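Local coordinates for HD superfamily hydrolase (PDB 3CCG), which probably hydrolyses the dinucleotide P(1),P(4)-bis(5'-adenosyl) tetraphosphate to two ADP, using a two-iron site in an all-helical HD domain, at residues R33-Y38 with A147-L152; K124-I128 with L152-L156; I128-E133 with L144-A148. One frame throughout, in Å; residues are numbered along the deposited sequence. Where two conformers were deposited one is given.

How the contacts relate
The three contacts join four helices, 5-38, 121-132, 141-150 and 152-170, on one side of the chain's centre. Contacts 2 and 3 are buried and share helix 121-132, with Ile128 serving both; contact 1 lies farther out, its centre about 16 Å from that of the chain, against about 10 and 12 Å for contacts 2 and 3, and is partly exposed. Contacts 1 and 3 both draw on helix 141-150, Ala148 being used in each, while contacts 1 and 2 share Leu152. The chemistry follows the place: a salt bridge and a tyrosine hydroxyl in contact 1, mostly aliphatic packing in contact 2, and in contact 3 aliphatic packing, an arginine-bound helix end and an iron ligand.

Contact 1 (R33-Y38 with A147-L152); sequences RLAGIY and AADEDL
Residues 33-38 belong to the C-terminal part of helix 5-38, with Ile37 N bonded to Arg33 O (3.2 Å) and Tyr38 N to Leu34 O (2.9 Å). Residues 147-150 finish helix 141-150; Asp151 leaves helical angles (phi/psi -150/87), and Leu152 is helical again. The backbones come closest at Leu34 and Asp149, whose CA atoms are 7.1 Å apart. Tyr38 (chi1 m) pushes its ring into the junction between the two helices: OH donates to Ala148 O at 2.6 Å, while Leu152 CD2 lies over one ring face and Leu152 CB is 3.9 Å from Tyr38 CZ. One helical turn and more back, Arg33, extended through chi1 and chi2 (both t) and turned at chi3 (p), makes a salt bridge from NH1 to Asp149 OD1 at 2.8 Å. Water 1 closes a second path, 2.9 Å from both Arg33 NH2 and Asp149 OD1. Ile37 CD1 sits 3.6 Å from Asp149 OD1, and Leu34 CD2 approaches Ala148 CB at 4.4 Å. Asp151 is the N-cap of the following helix, its OD1 accepting from Lys154 N. Tyrosine-to-carbonyl bond and salt bridge thus tie two helices of the all-helical HD fold at a partly exposed edge, away from the iron ligands. The contact fastens the C-terminal part of helix 5-38 to the helix 141-150/152-170 corner, and helix 121-132 lies alongside, Ile128 meeting Leu34 and Lys124 meeting Leu152.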
loop_
_atom_site.group_PDB
_atom_site.type_symbol
_atom_site.label_atom_id
_atom_site.label_comp_id
_atom_site.label_asym_id
_atom_site.label_seq_id
_atom_site.Cartn_x
_atom_site.Cartn_y
_atom_site.Cartn_z
ATOM N N ARG A 33 20.898 23.019 -2.474
ATOM C CA ARG A 33 20.297 23.797 -3.579
ATOM C C ARG A 33 18.769 23.930 -3.373
ATOM O O ARG A 33 18.153 25.019 -3.415
ATOM C CB ARG A 33 20.630 23.161 -4.918
ATOM C CG ARG A 33 20.114 23.945 -6.133
ATOM C CD ARG A 33 20.483 23.305 -7.428
ATOM N NE ARG A 33 19.933 21.958 -7.575
ATOM C CZ ARG A 33 18.686 21.702 -7.927
ATOM N NH1 ARG A 33 17.830 22.687 -8.116
ATOM N NH2 ARG A 33 18.291 20.440 -8.043
ATOM N N LEU A 34 18.130 22.801 -3.029
ATOM C CA LEU A 34 16.699 22.814 -2.849
ATOM C C LEU A 34 16.310 23.627 -1.618
ATOM O O LEU A 34 15.254 24.256 -1.548
ATOM C CB LEU A 34 16.151 21.374 -2.778
ATOM C CG LEU A 34 16.190 20.551 -4.041
ATOM C CD1 LEU A 34 15.810 19.089 -3.743
ATOM C CD2 LEU A 34 15.248 21.115 -5.134
ATOM N N ALA A 35 17.149 23.583 -0.604
ATOM C CA ALA A 35 16.920 24.354 0.591
ATOM C C ALA A 35 16.870 25.848 0.314
ATOM O O ALA A 35 16.126 26.569 0.937
ATOM C CB ALA A 35 18.007 24.057 1.653
ATOM N N GLY A 36 17.741 26.254 -0.603
ATOM C CA GLY A 36 17.760 27.653 -1.051
ATOM C C GLY A 36 16.448 28.002 -1.730
ATOM O O GLY A 36 15.865 29.054 -1.445
ATOM N N ILE A 37 15.962 27.144 -2.617
ATOM C CA ILE A 37 14.697 27.368 -3.323
ATOM C C ILE A 37 13.497 27.449 -2.365
ATOM O O ILE A 37 12.617 28.320 -2.522
ATOM C CB ILE A 37 14.422 26.264 -4.343
ATOM C CG1 ILE A 37 15.432 26.348 -5.500
ATOM C CG2 ILE A 37 12.949 26.317 -4.882
ATOM C CD1 ILE A 37 15.486 25.143 -6.430
ATOM N N TYR A 38 13.468 26.574 -1.345
ATOM C CA TYR A 38 12.310 26.442 -0.480
ATOM C C TYR A 38 12.443 27.070 0.906
ATOM O O TYR A 38 11.592 26.924 1.769
ATOM C CB TYR A 38 11.905 24.937 -0.385
ATOM C CG TYR A 38 11.363 24.390 -1.697
ATOM C CD1 TYR A 38 10.049 24.656 -2.099
ATOM C CD2 TYR A 38 12.131 23.573 -2.519
ATOM C CE1 TYR A 38 9.563 24.182 -3.283
ATOM C CE2 TYR A 38 11.632 23.091 -3.742
ATOM C CZ TYR A 38 10.331 23.412 -4.105
ATOM O OH TYR A 38 9.834 22.920 -5.280
ATOM N N ALA A 147 10.148 19.198 -11.720
ATOM C CA ALA A 147 9.067 19.214 -10.750
ATOM C C ALA A 147 9.596 19.553 -9.362
ATOM O O ALA A 147 8.998 20.321 -8.608
ATOM C CB ALA A 147 8.347 17.845 -10.765
ATOM N N ALA A 148 10.768 19.016 -9.036
ATOM C CA ALA A 148 11.342 19.283 -7.709
ATOM C C ALA A 148 11.644 20.760 -7.540
ATOM O O ALA A 148 11.474 21.313 -6.468
ATOM C CB ALA A 148 12.600 18.431 -7.450
ATOM N N ASP A 149 12.098 21.389 -8.623
ATOM C CA ASP A 149 12.414 22.820 -8.554
ATOM C C ASP A 149 11.187 23.722 -8.370
ATOM O O ASP A 149 11.285 24.802 -7.820
ATOM C CB ASP A 149 13.199 23.261 -9.797
ATOM C CG ASP A 149 14.632 22.840 -9.760
ATOM O OD1 ASP A 149 15.124 22.419 -8.695
ATOM O OD2 ASP A 149 15.304 22.979 -10.794
ATOM N N GLU A 150 10.027 23.246 -8.802
ATOM C CA GLU A 150 8.790 24.051 -8.805
ATOM C C GLU A 150 7.690 23.643 -7.839
ATOM O O GLU A 150 6.997 24.479 -7.259
ATOM C CB GLU A 150 8.150 23.953 -10.196
ATOM C CG GLU A 150 9.054 24.327 -11.351
ATOM C CD GLU A 150 8.485 23.896 -12.700
ATOM O OE1 GLU A 150 7.383 23.286 -12.728
ATOM O OE2 GLU A 150 9.150 24.158 -13.733
ATOM N N ASP A 151 7.523 22.339 -7.697
ATOM C CA ASP A 151 6.423 21.779 -6.943
ATOM C C ASP A 151 6.867 20.437 -6.333
ATOM O O ASP A 151 6.718 19.361 -6.894
ATOM C CB ASP A 151 5.257 21.622 -7.911
ATOM C CG ASP A 151 3.973 21.159 -7.235
ATOM O OD1 ASP A 151 3.996 20.825 -6.039
ATOM O OD2 ASP A 151 2.924 21.127 -7.923
ATOM N N LEU A 152 7.460 20.589 -5.172
ATOM C CA LEU A 152 8.060 19.503 -4.432
ATOM C C LEU A 152 7.062 18.358 -4.192
ATOM O O LEU A 152 7.397 17.213 -4.408
ATOM C CB LEU A 152 8.640 20.049 -3.116
ATOM C CG LEU A 152 9.547 19.178 -2.277
ATOM C CD1 LEU A 152 10.666 18.639 -3.191
ATOM C CD2 LEU A 152 10.063 19.987 -1.069
HETATM O O HOH W 1 15.986 19.867 -9.730
#

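Contact 2 (K124-I128 with L152-L156); sequences KIIYI and LNKAL
Lys124 lays its aliphatic stem across two leucines of the facing helix, CB 3.8 Å from Leu152 CD2 and CG 3.9 Å from Leu156 CD2, before its amine reaches the amide of Asn153. The chain is extended after chi1 (m, then t, t, t), which carries NZ to within 2.7 Å of Asn153 OD1, where it donates a hydrogen bond at the outer margin of an otherwise apolar contact. Both segments are regular helix, tied internally by Ile128 N to Lys124 O and Leu156 N to Leu152 O, each 3.0 Å. Their axes approach to 10.4 Å and cross at +44°, the N-to-C directions running broadly the same way. Lys124 faces Leu152 (CA to CA 7.5 Å) and, one turn on, Ile128 faces Leu156 (6.7 Å). Ile128 (chi1 t, chi2 p) fills the space between the helices: CG2 is 3.8 Å from Leu152 CD1, and CD1 lies 4.1 Å from both Ala155 CB and Leu156 CD1. The small Ala155 leaves room for that isoleucine. Leu152 (t, p) also meets Ile125, CD2 to CG1 at 4.2 Å. On the other flank Tyr127 (chi1 t) places CD1 3.9 Å from Leu156 CG, and its hydroxyl hydrogen-bonds to Ser159 farther along helix 152-170. Leu34 of helix 5-38 packs on Ile125 and Ile128. This is helix-to-helix core packing beside the metal centre of an HD domain: Tyr127 lies near, but is not itself among, the iron ligands, which include His112 and Asp130.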
loop_
_atom_site.group_PDB
_atom_site.type_symbol
_atom_site.label_atom_id
_atom_site.label_comp_id
_atom_site.label_asym_id
_atom_site.label_seq_id
_atom_site.Cartn_x
_atom_site.Cartn_y
_atom_site.Cartn_z
ATOM N N LYS A 124 11.275 15.954 2.855
ATOM C CA LYS A 124 10.958 15.924 1.456
ATOM C C LYS A 124 12.203 16.192 0.563
ATOM O O LYS A 124 12.423 15.575 -0.452
ATOM C CB LYS A 124 9.842 16.887 1.091
ATOM C CG LYS A 124 8.552 16.624 1.833
ATOM C CD LYS A 124 7.470 17.617 1.432
ATOM C CE LYS A 124 6.161 17.299 2.144
ATOM N NZ LYS A 124 5.117 18.362 1.889
ATOM N N ILE A 125 12.950 17.236 0.966
ATOM C CA ILE A 125 14.165 17.631 0.252
ATOM C C ILE A 125 15.181 16.453 0.187
ATOM O O ILE A 125 15.761 16.156 -0.880
ATOM C CB ILE A 125 14.775 18.878 0.913
ATOM C CG1 ILE A 125 13.902 20.099 0.605
ATOM C CG2 ILE A 125 16.177 19.084 0.394
ATOM C CD1 ILE A 125 14.352 21.426 1.272
ATOM N N ILE A 126 15.358 15.745 1.323
ATOM C CA ILE A 126 16.370 14.675 1.380
ATOM C C ILE A 126 15.875 13.490 0.541
ATOM O O ILE A 126 16.607 12.914 -0.280
ATOM C CB ILE A 126 16.734 14.279 2.816
ATOM C CG1 ILE A 126 17.342 15.505 3.547
ATOM C CG2 ILE A 126 17.665 13.080 2.815
ATOM C CD1 ILE A 126 18.474 16.243 2.800
ATOM N N TYR A 127 14.602 13.176 0.692
ATOM C CA TYR A 127 14.013 12.099 -0.088
ATOM C C TYR A 127 14.187 12.320 -1.613
ATOM O O TYR A 127 14.654 11.444 -2.349
ATOM C CB TYR A 127 12.527 11.905 0.297
ATOM C CG TYR A 127 11.810 10.903 -0.592
ATOM C CD1 TYR A 127 11.357 11.309 -1.821
ATOM C CD2 TYR A 127 11.706 9.560 -0.257
ATOM C CE1 TYR A 127 10.758 10.453 -2.679
ATOM C CE2 TYR A 127 11.110 8.664 -1.135
ATOM C CZ TYR A 127 10.670 9.128 -2.359
ATOM O OH TYR A 127 10.013 8.321 -3.296
ATOM N N ILE A 128 13.830 13.511 -2.076
ATOM C CA ILE A 128 13.890 13.747 -3.518
ATOM C C ILE A 128 15.315 13.962 -4.026
ATOM O O ILE A 128 15.657 13.573 -5.147
ATOM C CB ILE A 128 12.936 14.901 -3.922
ATOM C CG1 ILE A 128 12.477 14.695 -5.374
ATOM C CG2 ILE A 128 13.549 16.246 -3.664
ATOM C CD1 ILE A 128 11.468 13.512 -5.548
ATOM N N LEU A 152 7.460 20.589 -5.172
ATOM C CA LEU A 152 8.060 19.503 -4.432
ATOM C C LEU A 152 7.062 18.358 -4.192
ATOM O O LEU A 152 7.397 17.213 -4.408
ATOM C CB LEU A 152 8.640 20.049 -3.116
ATOM C CG LEU A 152 9.547 19.178 -2.277
ATOM C CD1 LEU A 152 10.666 18.639 -3.191
ATOM C CD2 LEU A 152 10.063 19.987 -1.069
ATOM N N ASN A 153 5.839 18.688 -3.785
ATOM C CA ASN A 153 4.826 17.661 -3.549
ATOM C C ASN A 153 4.511 16.876 -4.836
ATOM O O ASN A 153 4.323 15.645 -4.831
ATOM C CB ASN A 153 3.553 18.266 -2.923
ATOM C CG ASN A 153 3.746 18.703 -1.479
ATOM O OD1 ASN A 153 4.667 18.259 -0.802
ATOM N ND2 ASN A 153 2.875 19.583 -1.001
ATOM N N LYS A 154 4.460 17.588 -5.952
ATOM C CA LYS A 154 4.256 16.925 -7.221
ATOM C C LYS A 154 5.379 15.934 -7.501
ATOM O O LYS A 154 5.169 14.828 -7.964
ATOM C CB LYS A 154 4.152 17.955 -8.363
ATOM C CG LYS A 154 4.054 17.349 -9.772
ATOM C CD LYS A 154 4.125 18.455 -10.861
ATOM C CE LYS A 154 3.957 17.891 -12.286
ATOM N N ALA A 155 6.620 16.368 -7.251
ATOM C CA ALA A 155 7.764 15.535 -7.505
ATOM C C ALA A 155 7.706 14.252 -6.660
ATOM O O ALA A 155 7.991 13.173 -7.145
ATOM C CB ALA A 155 9.058 16.334 -7.204
ATOM N N LEU A 156 7.379 14.394 -5.384
ATOM C CA LEU A 156 7.302 13.196 -4.525
ATOM C C LEU A 156 6.241 12.240 -5.063
ATOM O O LEU A 156 6.515 11.051 -5.273
ATOM C CB LEU A 156 7.024 13.542 -3.079
ATOM C CG LEU A 156 8.252 13.707 -2.191
ATOM C CD1 LEU A 156 9.066 14.920 -2.555
ATOM C CD2 LEU A 156 7.795 13.772 -0.727
#

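Contact 3 (I128-E133 with L144-A148); sequences IADYIE and LRKAA. With FE (Fe (III) ion), chain C.
A single arginine gathers the carbonyls at the end of a helix whose last turn supplies an iron ligand, Asp130. Arg145, with chi1 m and then chi2 and chi3 both t, donates from NE to Ile132 O (2.9 Å) and from NH2 to Glu133 O (3.0 Å), plus a weak bond from NH2 to Ile132 O (3.4 Å); both oxygens lie at the edge of the guanidinium, near its plane. Helix 121-132 ends here, Glu133 swinging to phi/psi -58/147. Its segment 128-132 crosses segment 144-148 of helix 141-150 at -143°, closer to antiparallel, with the axes 10.2 Å apart at closest; CA atoms pair Ile132 with Arg145 (5.7 Å) and Ile128 with Ala148 (7.4 Å). Ile132 (chi1 p, chi2 t) wedges between the helices, CG2 3.9 Å from Leu144 CG and CD1 3.7 Å from Ala148 CB. Ile128 CG1 adds a contact to Ala148 CB at 4.3 Å, and Tyr131 CB lies 3.8 Å from Leu144 CD2. Asp130 points out of this interface: OD1 binds iron at 2.2 Å, beside His23, His52 and Asp53, the HD-domain ligand set. Glu133 accepts from Gly135 N through OE1 and from the ligand His23 through OE2. Arg145 NH2 also bonds to Arg136 O, so one guanidinium serves three backbone carbonyls at and just after the helix end, joining helix 141-150 to the segment that carries Asp130 and Glu133.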
loop_
_atom_site.group_PDB
_atom_site.type_symbol
_atom_site.label_atom_id
_atom_site.label_comp_id
_atom_site.label_asym_id
_atom_site.label_seq_id
_atom_site.Cartn_x
_atom_site.Cartn_y
_atom_site.Cartn_z
ATOM N N ILE A 128 13.830 13.511 -2.076
ATOM C CA ILE A 128 13.890 13.747 -3.518
ATOM C C ILE A 128 15.315 13.962 -4.026
ATOM O O ILE A 128 15.657 13.573 -5.147
ATOM C CB ILE A 128 12.936 14.901 -3.922
ATOM C CG1 ILE A 128 12.477 14.695 -5.374
ATOM C CG2 ILE A 128 13.549 16.246 -3.664
ATOM C CD1 ILE A 128 11.468 13.512 -5.548
ATOM N N ALA A 129 16.154 14.526 -3.163
ATOM C CA ALA A 129 17.557 14.770 -3.541
ATOM C C ALA A 129 18.249 13.501 -3.929
ATOM O O ALA A 129 19.047 13.490 -4.877
ATOM C CB ALA A 129 18.334 15.466 -2.397
ATOM N N ASP A 130 17.883 12.402 -3.269
ATOM C CA ASP A 130 18.482 11.128 -3.601
ATOM C C ASP A 130 18.238 10.721 -5.086
ATOM O O ASP A 130 19.116 10.185 -5.754
ATOM C CB ASP A 130 17.926 10.078 -2.642
ATOM C CG ASP A 130 18.706 8.799 -2.690
ATOM O OD1 ASP A 130 19.930 8.871 -2.735
ATOM O OD2 ASP A 130 18.084 7.730 -2.612
ATOM N N TYR A 131 17.041 11.024 -5.573
ATOM C CA TYR A 131 16.612 10.749 -6.955
ATOM C C TYR A 131 17.149 11.702 -8.016
ATOM O O TYR A 131 17.361 11.318 -9.146
ATOM C CB TYR A 131 15.068 10.759 -7.034
ATOM C CG TYR A 131 14.444 9.550 -6.404
ATOM C CD1 TYR A 131 14.157 9.504 -5.038
ATOM C CD2 TYR A 131 14.181 8.427 -7.160
ATOM C CE1 TYR A 131 13.614 8.360 -4.461
ATOM C CE2 TYR A 131 13.663 7.289 -6.589
ATOM C CZ TYR A 131 13.368 7.261 -5.245
ATOM O OH TYR A 131 12.835 6.096 -4.703
ATOM N N ILE A 132 17.341 12.959 -7.659
ATOM C CA ILE A 132 17.674 13.952 -8.670
ATOM C C ILE A 132 19.116 14.517 -8.627
ATOM O O ILE A 132 19.442 15.428 -9.410
ATOM C CB ILE A 132 16.649 15.129 -8.598
ATOM C CG1 ILE A 132 16.768 15.918 -7.298
ATOM C CG2 ILE A 132 15.188 14.621 -8.819
ATOM C CD1 ILE A 132 16.077 17.247 -7.257
ATOM N N GLU A 133 19.956 14.007 -7.715
ATOM C CA GLU A 133 21.342 14.464 -7.588
ATOM C C GLU A 133 22.005 14.246 -8.939
ATOM O O GLU A 133 21.643 13.322 -9.678
ATOM C CB GLU A 133 22.088 13.835 -6.397
ATOM C CG GLU A 133 22.219 12.346 -6.447
ATOM C CD GLU A 133 23.552 11.892 -7.008
ATOM O OE1 GLU A 133 24.330 12.782 -7.472
ATOM O OE2 GLU A 133 23.810 10.648 -6.963
ATOM N N LEU A 144 11.491 14.954 -13.253
ATOM C CA LEU A 144 11.526 14.879 -11.816
ATOM C C LEU A 144 12.306 16.073 -11.269
ATOM O O LEU A 144 11.897 16.696 -10.338
ATOM C CB LEU A 144 12.173 13.573 -11.386
ATOM C CG LEU A 144 11.828 13.091 -9.998
ATOM C CD1 LEU A 144 10.305 12.961 -9.846
ATOM C CD2 LEU A 144 12.501 11.756 -9.722
ATOM N N ARG A 145 13.427 16.371 -11.909
ATOM C CA ARG A 145 14.246 17.533 -11.541
ATOM C C ARG A 145 13.460 18.831 -11.723
ATOM O O ARG A 145 13.498 19.694 -10.883
ATOM C CB ARG A 145 15.539 17.578 -12.360
ATOM C CG ARG A 145 16.643 16.664 -11.846
ATOM C CD ARG A 145 17.807 16.450 -12.841
ATOM N NE ARG A 145 18.845 15.597 -12.267
ATOM C CZ ARG A 145 19.637 14.798 -12.950
ATOM N NH1 ARG A 145 19.528 14.698 -14.273
ATOM N NH2 ARG A 145 20.507 14.060 -12.324
ATOM N N LYS A 146 12.739 18.951 -12.836
ATOM C CA LYS A 146 11.904 20.137 -13.076
ATOM C C LYS A 146 10.841 20.297 -12.013
ATOM O O LYS A 146 10.643 21.369 -11.466
ATOM C CB LYS A 146 11.200 20.080 -14.440
ATOM C CG LYS A 146 12.016 20.616 -15.591
ATOM C CD LYS A 146 11.141 20.848 -16.814
ATOM N N ALA A 147 10.148 19.198 -11.720
ATOM C CA ALA A 147 9.067 19.214 -10.750
ATOM C C ALA A 147 9.596 19.553 -9.362
ATOM O O ALA A 147 8.998 20.321 -8.608
ATOM C CB ALA A 147 8.347 17.845 -10.765
ATOM N N ALA A 148 10.768 19.016 -9.036
ATOM C CA ALA A 148 11.342 19.283 -7.709
ATOM C C ALA A 148 11.644 20.760 -7.540
ATOM O O ALA A 148 11.474 21.313 -6.468
ATOM C CB ALA A 148 12.600 18.431 -7.450
HETATM FE FE FE C . 20.997 7.555 -1.392
HETATM O O HOH W 2 19.669 7.104 -0.411
#